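Local atomic coordinates of purine nucleoside phosphorylase (Thermus thermophilus, PDB entry 6TK9), a protein that probably catalyses the reversible phosphorolysis of purine nucleosides such as inosine and guanosine, releasing the free base and ribose 1-phosphate. Residues T110-G115 with T231-A236; P118-G123 with H177-V182; I125-D130 with E162-A167; A171-L176 with F260-R265. All coordinates share one frame; numbering follows the deposited sequence.

Contact 1: T110-G115 with T231-A236; sequences TSAAGG and TITDMA. With PO4 (phosphate ion), chain G.
The carboxylate of Asp234 brings OD1 to 3.7 Å from Gly114 CA, and the anti lone pair of the same oxygen takes the hydroxyl of Thr233, which would help to hold the group in its rotation. The strand pair 110-115 and 231-233 also has two faces. On the face bearing Ala112 and Thr231, Ala112 CB meets Thr233 CG2 at 3.6 Å, and Val249 of helix 246-255 touches both side chains. On the other face Ala113 CB lies beside Ile232 CD1. Ile232 CG2, anti to its own backbone N, reaches Gly115 N at 3.6 Å, and Gly115, having no CB, leaves room for Met235 SD, 4.0 Å from its CA. Between the faces run the parallel-strand bonds from Thr231 N to Ser111 O, Ala113 N to Thr231 O and Thr233 N to Ala113 O. Ile232, between the last two of these bonds, is the centre of an inverse gamma turn, and the chain turns a corner at Asp234, where Gly115 N still bonds Asp234 O (3.0 Å, 169° at the hydrogen). Ala112 N, which is not used in the pairing with 231-233, donates to O3 of the phosphate ion, 2.9 Å away. Ser29, Arg80, His82 and Ser211 also bond this ion, a setting consistent with the phosphate-binding site of purine nucleoside phosphorylases, built on a parallel pair of the central sheet.

Contact 2: P118-G123 with H177-V182; sequences PRFRAG and HLFEGV
Phe179 reaches from strand 179-182 into the loop 118-123, and its side chain runs along Phe120 to Arg121. CB lies over one face of the Phe120 ring, 4.0 Å from its centroid and offset toward the rim. CG and CD1 then pass Phe120 CD1, which is 3.6 Å from Phe179 CD1. CE1 comes under the main chain, 3.8 Å from Phe120 CA, and this CA in turn sits over a face of the Phe179 ring, so that the two phenylalanines exchange CH-pi contacts while their planes stand 35° apart. The loop joins strands 106-115 and 124-133 of the central sheet, and through this pair it is folded against strand 179-185, a parallel neighbour of 124-133. At the tip, CZ and CE2 meet the aliphatic part of Arg121, whose CG touches the ring edge 3.6 Å from Phe179 CE2. An alanine at Phe179 would keep CB over Phe120 but would probably leave Phe120 CA and Arg121 CG without their aromatic partner and the loop freer to shift. The far end of Phe120 points its edge at the backbone, with CZ 3.4 Å from Glu180 O, and Met126, Ile232 and Met235 also touch that ring.

Contact 3: I125-D130 with E162-A167; sequences IMLHLD and ELIELA
With Leu127 and Ala167 as the nearest pair of CA atoms, 7.3 Å apart, strand 125-130 and helix 162-167 run nearly antiparallel, their short axes 9.6 Å from each other at closest and 158° apart in direction. Leu127 carries most of the strand's side of the contact. Its CG stands anti to the backbone N (chi1 176°), and beyond it both methyls meet Ala167 CB, CD1 the nearer at 3.6 Å, while CD2 also lies 3.7 Å from the carbonyl oxygen of Ile164 and close to Ile164 CG2. The second patch is formed by Leu129, which crosses Ile164 at about a right angle, its CD2 4.0 Å from both Ile164 CD1 and Ile164 CG2. Ile164 CD1 also comes within 4.0 Å of His128 O. The imidazole of His128 leads away from the helix, to Tyr159 and Ser230. An alanine at Ile164 would probably leave Leu129 CD2 without its partner on the helix and open a gap beside the carbonyl of His128, although Leu127 could still lean on Ala167. The side chains that meet are all apolar, though two backbone oxygens border them. Helix 161-173 connects strand 124-133 to its parallel neighbour 179-185, and the packing of that helix back on the first strand is characteristic of a beta-alpha-beta crossover in an alpha/beta fold.

Contact 4: A171-L176 with F260-R265; sequences ARRQDL and FRRYVR
A Schellman motif ends helix 161-173, and the turn it makes brings Gln174 and Leu176 against Arg262 and Tyr263 of helix 257-270. In the motif Leu176 N bonds to Ala171 O at 2.9 Å and Asp175 N to Arg172 O, with Asp175 at positive phi. Away from helix 257-270, Arg172 pairs in a salt bridge with Asp175 of a neighbouring subunit, and Asp175 with Arg172 of that neighbouring subunit. Across the helix pair, Gln174 and Arg262 slide past each other in opposite directions, amide and guanidinium stacked with their planes only 11° apart. Gln174 CB lies over one face of the guanidinium, 3.8 Å from Arg262 NH2. Arg262 reaches it because CG is anti to the backbone N (chi1 -167°) and the chain stays extended as far as NE. Arg173 comes to the edge of the same guanidinium, its NH2 3.5 Å from Arg262 NH2 with the planes 73° apart; two like charges so close are likely to repel one another somewhat. Deeper in, Tyr263 turns its ring edge to the first helix. Ala171 N lies in the ring plane, 3.8 Å from Tyr263 CE1, and Ala171 CB touches the same carbon, while Leu176 CD1 approaches obliquely, 4.3 Å from Tyr263 CD1.

Of the four, contact 1 is the one that touches the phosphate; contacts 2 and 3 reach the same sheet, while contact 4 joins two helices beside it. Contact 2 lies 9 Å away from contact 1 between centres and is tied to it by a probable hydrogen bond from Gly123 N to Ile232 O, 2.9 Å. Contact 3 shares strand pairing with contact 2, since Leu127 N lies 2.9 Å from Phe179 O. Contacts 3 and 4 both use helix 161-173, and Tyr263 OH, 2.6 Å from Ala167 O, joins them. Phe260 closes the circuit: its CZ packs 3.8 Å from Thr110 CB, which connects contact 4 to contact 1 although their centres are about 17 Å apart.

Contact 1: T110-G115 with T231-A236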
# COMPACT_ATOMS: atom_id res chain seq x y z
N THR A 110 20.31 -22.72 3.96
CA THR A 110 19.75 -22.51 5.32
C THR A 110 20.35 -21.22 5.89
O THR A 110 21.52 -20.92 5.57
CB THR A 110 19.99 -23.72 6.24
OG1 THR A 110 21.29 -23.65 6.83
CG2 THR A 110 19.81 -25.04 5.51
N SER A 111 19.57 -20.52 6.71
CA SER A 111 19.92 -19.19 7.29
C SER A 111 19.19 -19.03 8.63
O SER A 111 18.15 -19.68 8.84
CB SER A 111 19.56 -18.08 6.34
OG SER A 111 18.23 -18.24 5.85
N ALA A 112 19.73 -18.19 9.51
CA ALA A 112 18.94 -17.54 10.58
C ALA A 112 18.27 -16.29 9.98
O ALA A 112 18.94 -15.60 9.19
CB ALA A 112 19.84 -17.19 11.75
N ALA A 113 17.00 -16.04 10.32
CA ALA A 113 16.21 -14.92 9.77
C ALA A 113 15.31 -14.38 10.86
O ALA A 113 14.89 -15.20 11.70
CB ALA A 113 15.36 -15.38 8.61
N GLY A 114 15.02 -13.08 10.80
CA GLY A 114 13.90 -12.44 11.52
C GLY A 114 12.56 -12.76 10.87
O GLY A 114 12.49 -12.83 9.61
N GLY A 115 11.52 -12.97 11.69
CA GLY A 115 10.12 -13.02 11.25
C GLY A 115 9.53 -11.62 11.07
O GLY A 115 9.53 -10.87 12.05
N THR A 231 15.55 -20.64 10.03
CA THR A 231 15.14 -20.66 11.44
C THR A 231 14.69 -19.24 11.75
O THR A 231 15.51 -18.32 11.61
CB THR A 231 16.29 -21.14 12.34
OG1 THR A 231 16.58 -22.52 12.03
CG2 THR A 231 15.96 -20.96 13.80
N ILE A 232 13.43 -19.05 12.09
CA ILE A 232 12.92 -17.74 12.54
C ILE A 232 13.41 -17.56 13.99
O ILE A 232 12.67 -17.90 14.91
CB ILE A 232 11.40 -17.66 12.37
CG1 ILE A 232 10.99 -17.93 10.92
CG2 ILE A 232 10.87 -16.32 12.87
CD1 ILE A 232 11.53 -16.93 9.94
N THR A 233 14.64 -17.07 14.15
CA THR A 233 15.37 -16.96 15.43
C THR A 233 14.73 -15.89 16.33
O THR A 233 14.82 -16.02 17.56
CB THR A 233 16.85 -16.65 15.16
OG1 THR A 233 16.87 -15.50 14.31
CG2 THR A 233 17.58 -17.81 14.52
N ASP A 234 14.14 -14.86 15.72
CA ASP A 234 13.52 -13.72 16.45
C ASP A 234 12.27 -13.28 15.67
O ASP A 234 12.08 -13.75 14.54
CB ASP A 234 14.51 -12.57 16.68
CG ASP A 234 15.08 -11.90 15.42
OD1 ASP A 234 15.79 -12.60 14.65
OD2 ASP A 234 14.84 -10.69 15.23
N MET A 235 11.46 -12.43 16.27
CA MET A 235 10.29 -11.81 15.61
C MET A 235 10.64 -10.32 15.40
O MET A 235 10.75 -9.58 16.39
CB MET A 235 9.02 -12.02 16.43
CG MET A 235 8.46 -13.46 16.33
SD MET A 235 8.27 -14.07 14.62
CE MET A 235 7.08 -12.90 13.98
N ALA A 236 10.89 -9.96 14.15
CA ALA A 236 11.21 -8.59 13.69
C ALA A 236 9.90 -7.90 13.32
O ALA A 236 9.53 -7.85 12.12
CB ALA A 236 12.18 -8.65 12.52
P PO4 G . 22.88 -16.37 7.95
O1 PO4 G . 24.24 -16.56 7.25
O2 PO4 G . 23.00 -15.33 9.05
O3 PO4 G . 22.40 -17.67 8.57
O4 PO4 G . 21.86 -15.95 6.89

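Contact 2: P118-G123 with H177-V182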
# COMPACT_ATOMS: atom_id res chain seq x y z
N PRO A 118 3.70 -11.28 11.41
CA PRO A 118 3.41 -11.32 12.85
C PRO A 118 2.86 -12.68 13.33
O PRO A 118 2.89 -12.91 14.53
CB PRO A 118 2.34 -10.22 13.06
CG PRO A 118 2.43 -9.36 11.82
CD PRO A 118 2.84 -10.31 10.71
N ARG A 119 2.38 -13.51 12.40
CA ARG A 119 1.73 -14.83 12.67
C ARG A 119 2.81 -15.82 13.10
O ARG A 119 2.54 -16.59 14.03
CB ARG A 119 0.96 -15.31 11.44
CG ARG A 119 -0.06 -14.31 10.90
CD ARG A 119 -1.45 -14.88 10.72
NE ARG A 119 -2.48 -13.85 10.84
CZ ARG A 119 -3.19 -13.34 9.83
NH1 ARG A 119 -3.02 -13.76 8.59
NH2 ARG A 119 -4.09 -12.40 10.09
N PHE A 120 3.99 -15.76 12.46
CA PHE A 120 5.21 -16.56 12.76
C PHE A 120 5.57 -16.48 14.26
O PHE A 120 5.12 -15.55 14.95
CB PHE A 120 6.42 -16.04 11.97
CG PHE A 120 6.45 -16.25 10.47
CD1 PHE A 120 5.34 -16.64 9.74
CD2 PHE A 120 7.62 -15.99 9.77
CE1 PHE A 120 5.40 -16.81 8.37
CE2 PHE A 120 7.69 -16.17 8.40
CZ PHE A 120 6.57 -16.58 7.70
N ARG A 121 6.40 -17.42 14.73
CA ARG A 121 6.90 -17.51 16.14
C ARG A 121 8.42 -17.75 16.12
O ARG A 121 8.89 -18.57 15.29
CB ARG A 121 6.20 -18.64 16.92
CG ARG A 121 6.15 -19.99 16.21
CD ARG A 121 6.00 -21.23 17.09
NE ARG A 121 7.19 -21.49 17.90
CZ ARG A 121 7.22 -22.22 19.02
NH1 ARG A 121 6.12 -22.78 19.49
NH2 ARG A 121 8.36 -22.37 19.68
N ALA A 122 9.15 -17.06 17.00
CA ALA A 122 10.54 -17.40 17.38
C ALA A 122 10.64 -18.92 17.62
O ALA A 122 9.71 -19.48 18.27
CB ALA A 122 10.96 -16.63 18.62
N GLY A 123 11.70 -19.55 17.09
CA GLY A 123 11.91 -21.00 17.14
C GLY A 123 11.34 -21.74 15.93
O GLY A 123 11.74 -22.91 15.72
N HIS A 177 4.77 -27.86 12.22
CA HIS A 177 4.06 -26.73 11.56
C HIS A 177 5.10 -25.88 10.82
O HIS A 177 5.89 -25.21 11.52
CB HIS A 177 3.24 -25.86 12.52
CG HIS A 177 2.54 -24.75 11.81
ND1 HIS A 177 1.91 -24.94 10.59
CD2 HIS A 177 2.36 -23.45 12.14
CE1 HIS A 177 1.37 -23.80 10.20
NE2 HIS A 177 1.63 -22.87 11.14
N LEU A 178 5.08 -25.96 9.49
CA LEU A 178 6.03 -25.31 8.55
C LEU A 178 5.43 -23.98 8.07
O LEU A 178 4.48 -24.04 7.26
CB LEU A 178 6.28 -26.26 7.37
CG LEU A 178 7.27 -25.78 6.30
CD1 LEU A 178 8.67 -25.57 6.87
CD2 LEU A 178 7.31 -26.78 5.16
N PHE A 179 5.94 -22.87 8.61
CA PHE A 179 5.72 -21.50 8.09
C PHE A 179 6.32 -21.41 6.69
O PHE A 179 7.29 -22.14 6.38
CB PHE A 179 6.34 -20.41 8.96
CG PHE A 179 5.77 -20.36 10.34
CD1 PHE A 179 4.45 -20.02 10.55
CD2 PHE A 179 6.55 -20.72 11.44
CE1 PHE A 179 3.93 -19.98 11.83
CE2 PHE A 179 6.02 -20.71 12.72
CZ PHE A 179 4.71 -20.33 12.91
N GLU A 180 5.73 -20.54 5.87
CA GLU A 180 6.07 -20.35 4.44
C GLU A 180 6.13 -18.85 4.18
O GLU A 180 5.42 -18.11 4.88
CB GLU A 180 5.02 -21.05 3.57
CG GLU A 180 4.81 -22.52 3.90
CD GLU A 180 3.89 -23.23 2.93
OE1 GLU A 180 3.26 -22.54 2.10
OE2 GLU A 180 3.79 -24.47 3.00
N GLY A 181 6.98 -18.39 3.26
CA GLY A 181 6.91 -16.99 2.81
C GLY A 181 8.09 -16.53 1.99
O GLY A 181 8.89 -17.37 1.49
N VAL A 182 8.16 -15.20 1.86
CA VAL A 182 9.10 -14.45 0.99
C VAL A 182 10.25 -14.00 1.86
O VAL A 182 9.96 -13.35 2.89
CB VAL A 182 8.40 -13.24 0.35
CG1 VAL A 182 9.35 -12.44 -0.54
CG2 VAL A 182 7.16 -13.67 -0.40

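Contact 3: I125-D130 with E162-A167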
# COMPACT_ATOMS: atom_id res chain seq x y z
N ILE A 125 10.23 -22.59 11.77
CA ILE A 125 10.99 -22.83 10.52
C ILE A 125 10.13 -22.35 9.33
O ILE A 125 8.91 -22.67 9.29
CB ILE A 125 11.36 -24.32 10.42
CG1 ILE A 125 12.22 -24.78 11.59
CG2 ILE A 125 12.00 -24.63 9.09
CD1 ILE A 125 12.53 -26.26 11.58
N MET A 126 10.74 -21.58 8.42
CA MET A 126 10.06 -20.98 7.26
C MET A 126 10.69 -21.57 6.01
O MET A 126 11.89 -21.37 5.83
CB MET A 126 10.17 -19.45 7.21
CG MET A 126 9.34 -18.82 6.08
SD MET A 126 9.73 -17.06 5.75
CE MET A 126 10.98 -17.22 4.48
N LEU A 127 9.90 -22.31 5.25
CA LEU A 127 10.21 -22.69 3.85
C LEU A 127 10.17 -21.42 3.00
O LEU A 127 9.22 -20.64 3.14
CB LEU A 127 9.14 -23.69 3.41
CG LEU A 127 9.21 -24.14 1.96
CD1 LEU A 127 10.51 -24.88 1.69
CD2 LEU A 127 8.01 -25.01 1.62
N HIS A 128 11.18 -21.20 2.17
CA HIS A 128 11.24 -20.06 1.22
C HIS A 128 10.34 -20.38 0.03
O HIS A 128 10.56 -21.45 -0.59
CB HIS A 128 12.68 -19.81 0.77
CG HIS A 128 13.58 -19.27 1.82
ND1 HIS A 128 14.75 -18.62 1.51
CD2 HIS A 128 13.49 -19.28 3.18
CE1 HIS A 128 15.35 -18.25 2.63
NE2 HIS A 128 14.59 -18.64 3.67
N LEU A 129 9.40 -19.50 -0.29
CA LEU A 129 8.56 -19.58 -1.51
C LEU A 129 9.07 -18.63 -2.58
O LEU A 129 8.90 -18.95 -3.74
CB LEU A 129 7.12 -19.23 -1.14
CG LEU A 129 6.46 -20.23 -0.21
CD1 LEU A 129 5.00 -19.88 0.02
CD2 LEU A 129 6.60 -21.64 -0.78
N ASP A 130 9.66 -17.49 -2.18
CA ASP A 130 10.21 -16.47 -3.12
C ASP A 130 11.13 -15.52 -2.36
O ASP A 130 11.22 -15.62 -1.11
CB ASP A 130 9.07 -15.69 -3.79
CG ASP A 130 9.36 -15.24 -5.20
OD1 ASP A 130 10.44 -15.56 -5.69
OD2 ASP A 130 8.49 -14.53 -5.77
N GLU A 162 8.94 -28.68 -6.86
CA GLU A 162 8.89 -30.10 -6.40
C GLU A 162 9.46 -30.17 -4.97
O GLU A 162 8.91 -30.91 -4.12
CB GLU A 162 9.62 -31.07 -7.34
CG GLU A 162 8.80 -31.59 -8.53
CD GLU A 162 9.36 -32.86 -9.19
OE1 GLU A 162 10.35 -32.75 -9.95
OE2 GLU A 162 8.82 -33.96 -8.92
N LEU A 163 10.53 -29.42 -4.69
CA LEU A 163 11.18 -29.43 -3.37
C LEU A 163 10.28 -28.75 -2.34
O LEU A 163 10.37 -29.12 -1.15
CB LEU A 163 12.56 -28.77 -3.48
CG LEU A 163 13.54 -29.50 -4.40
CD1 LEU A 163 14.95 -28.97 -4.24
CD2 LEU A 163 13.54 -31.01 -4.13
N ILE A 164 9.43 -27.81 -2.77
CA ILE A 164 8.49 -27.10 -1.86
C ILE A 164 7.42 -28.11 -1.42
O ILE A 164 7.07 -28.13 -0.21
CB ILE A 164 7.90 -25.83 -2.53
CG1 ILE A 164 8.87 -24.65 -2.38
CG2 ILE A 164 6.51 -25.48 -2.01
CD1 ILE A 164 8.75 -23.60 -3.46
N GLU A 165 6.92 -28.91 -2.36
CA GLU A 165 5.89 -29.93 -2.05
C GLU A 165 6.52 -30.93 -1.09
O GLU A 165 5.85 -31.30 -0.08
CB GLU A 165 5.32 -30.57 -3.33
CG GLU A 165 4.51 -29.62 -4.20
CD GLU A 165 3.01 -29.50 -3.92
OE1 GLU A 165 2.61 -29.27 -2.74
OE2 GLU A 165 2.24 -29.60 -4.91
N LEU A 166 7.77 -31.32 -1.35
CA LEU A 166 8.52 -32.30 -0.52
C LEU A 166 8.66 -31.76 0.90
O LEU A 166 8.43 -32.52 1.86
CB LEU A 166 9.89 -32.59 -1.14
CG LEU A 166 10.68 -33.67 -0.41
CD1 LEU A 166 10.13 -35.05 -0.77
CD2 LEU A 166 12.16 -33.59 -0.72
N ALA A 167 9.05 -30.49 1.01
CA ALA A 167 9.27 -29.80 2.29
C ALA A 167 7.96 -29.82 3.07
O ALA A 167 8.03 -29.97 4.31
CB ALA A 167 9.78 -28.39 2.06

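Contact 4: A171-L176 with F260-R265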
# COMPACT_ATOMS: atom_id res chain seq x y z
N ALA A 171 7.14 -32.11 6.63
CA ALA A 171 6.68 -31.38 7.84
C ALA A 171 5.45 -32.08 8.43
O ALA A 171 5.46 -32.38 9.65
CB ALA A 171 6.37 -29.94 7.52
N ARG A 172 4.45 -32.36 7.59
CA ARG A 172 3.24 -33.14 7.98
C ARG A 172 3.68 -34.44 8.67
O ARG A 172 3.35 -34.58 9.85
CB ARG A 172 2.35 -33.34 6.75
CG ARG A 172 1.62 -32.06 6.36
CD ARG A 172 1.14 -31.83 4.94
NE ARG A 172 1.28 -32.86 3.92
CZ ARG A 172 1.52 -32.59 2.62
NH1 ARG A 172 1.65 -31.34 2.20
NH2 ARG A 172 1.64 -33.58 1.75
N ARG A 173 4.45 -35.28 7.97
CA ARG A 173 5.03 -36.56 8.49
C ARG A 173 5.59 -36.35 9.92
O ARG A 173 5.22 -37.15 10.81
CB ARG A 173 6.07 -37.08 7.50
CG ARG A 173 6.40 -38.57 7.59
CD ARG A 173 7.72 -38.89 8.29
NE ARG A 173 7.56 -39.35 9.67
CZ ARG A 173 8.53 -39.47 10.58
NH1 ARG A 173 9.79 -39.16 10.28
NH2 ARG A 173 8.24 -39.89 11.80
N GLN A 174 6.38 -35.29 10.16
CA GLN A 174 7.10 -35.08 11.45
C GLN A 174 6.23 -34.31 12.45
O GLN A 174 6.78 -33.88 13.48
CB GLN A 174 8.45 -34.36 11.26
CG GLN A 174 9.42 -35.08 10.32
CD GLN A 174 10.82 -34.50 10.23
OE1 GLN A 174 11.66 -35.00 9.48
NE2 GLN A 174 11.09 -33.46 11.01
N ASP A 175 4.92 -34.18 12.20
CA ASP A 175 3.96 -33.38 13.01
C ASP A 175 4.57 -32.00 13.33
O ASP A 175 4.47 -31.53 14.49
CB ASP A 175 3.51 -34.16 14.26
CG ASP A 175 2.22 -33.64 14.89
OD1 ASP A 175 1.23 -33.46 14.15
OD2 ASP A 175 2.22 -33.39 16.12
N LEU A 176 5.15 -31.34 12.31
CA LEU A 176 5.89 -30.05 12.39
C LEU A 176 5.12 -28.98 11.59
O LEU A 176 4.80 -29.24 10.40
CB LEU A 176 7.30 -30.31 11.84
CG LEU A 176 8.34 -29.19 11.95
CD1 LEU A 176 8.38 -28.38 10.68
CD2 LEU A 176 8.12 -28.30 13.17
N PHE A 260 15.30 -28.87 13.82
CA PHE A 260 15.77 -28.42 12.47
C PHE A 260 16.63 -29.48 11.77
O PHE A 260 16.52 -29.68 10.53
CB PHE A 260 16.52 -27.09 12.62
CG PHE A 260 17.19 -26.62 11.36
CD1 PHE A 260 16.45 -26.00 10.36
CD2 PHE A 260 18.55 -26.79 11.17
CE1 PHE A 260 17.06 -25.57 9.19
CE2 PHE A 260 19.15 -26.38 9.99
CZ PHE A 260 18.40 -25.76 9.00
N ARG A 261 17.52 -30.15 12.50
CA ARG A 261 18.36 -31.25 11.93
C ARG A 261 17.46 -32.43 11.57
O ARG A 261 17.68 -33.04 10.48
CB ARG A 261 19.42 -31.72 12.92
CG ARG A 261 20.53 -30.70 13.13
CD ARG A 261 21.38 -31.06 14.32
NE ARG A 261 21.75 -29.82 14.93
CZ ARG A 261 21.71 -29.56 16.22
NH1 ARG A 261 21.37 -30.50 17.08
NH2 ARG A 261 22.05 -28.36 16.65
N ARG A 262 16.46 -32.71 12.42
CA ARG A 262 15.47 -33.79 12.17
C ARG A 262 14.71 -33.49 10.87
O ARG A 262 14.36 -34.45 10.15
CB ARG A 262 14.51 -33.96 13.34
CG ARG A 262 13.70 -35.24 13.28
CD ARG A 262 12.56 -35.28 14.28
NE ARG A 262 11.58 -36.26 13.83
CZ ARG A 262 10.27 -36.22 14.10
NH1 ARG A 262 9.75 -35.24 14.83
NH2 ARG A 262 9.49 -37.17 13.63
N TYR A 263 14.48 -32.20 10.58
CA TYR A 263 13.70 -31.76 9.40
C TYR A 263 14.61 -31.88 8.18
O TYR A 263 14.19 -32.51 7.18
CB TYR A 263 13.06 -30.38 9.64
CG TYR A 263 12.23 -29.88 8.48
CD1 TYR A 263 11.08 -30.54 8.07
CD2 TYR A 263 12.62 -28.77 7.75
CE1 TYR A 263 10.34 -30.11 6.98
CE2 TYR A 263 11.87 -28.31 6.67
CZ TYR A 263 10.73 -28.98 6.28
OH TYR A 263 10.03 -28.54 5.20
N VAL A 264 15.83 -31.35 8.25
CA VAL A 264 16.76 -31.35 7.08
C VAL A 264 16.99 -32.80 6.67
O VAL A 264 16.90 -33.10 5.45
CB VAL A 264 18.09 -30.63 7.40
CG1 VAL A 264 19.08 -30.80 6.26
CG2 VAL A 264 17.88 -29.15 7.69
N ARG A 265 17.24 -33.66 7.66
CA ARG A 265 17.46 -35.12 7.47
C ARG A 265 16.23 -35.72 6.78
O ARG A 265 16.42 -36.44 5.78
CB ARG A 265 17.72 -35.83 8.81
CG ARG A 265 19.12 -35.63 9.38
CD ARG A 265 19.16 -36.15 10.81
NE ARG A 265 20.50 -36.07 11.38
CZ ARG A 265 21.50 -36.88 11.07
NH1 ARG A 265 21.35 -37.84 10.18
NH2 ARG A 265 22.68 -36.72 11.66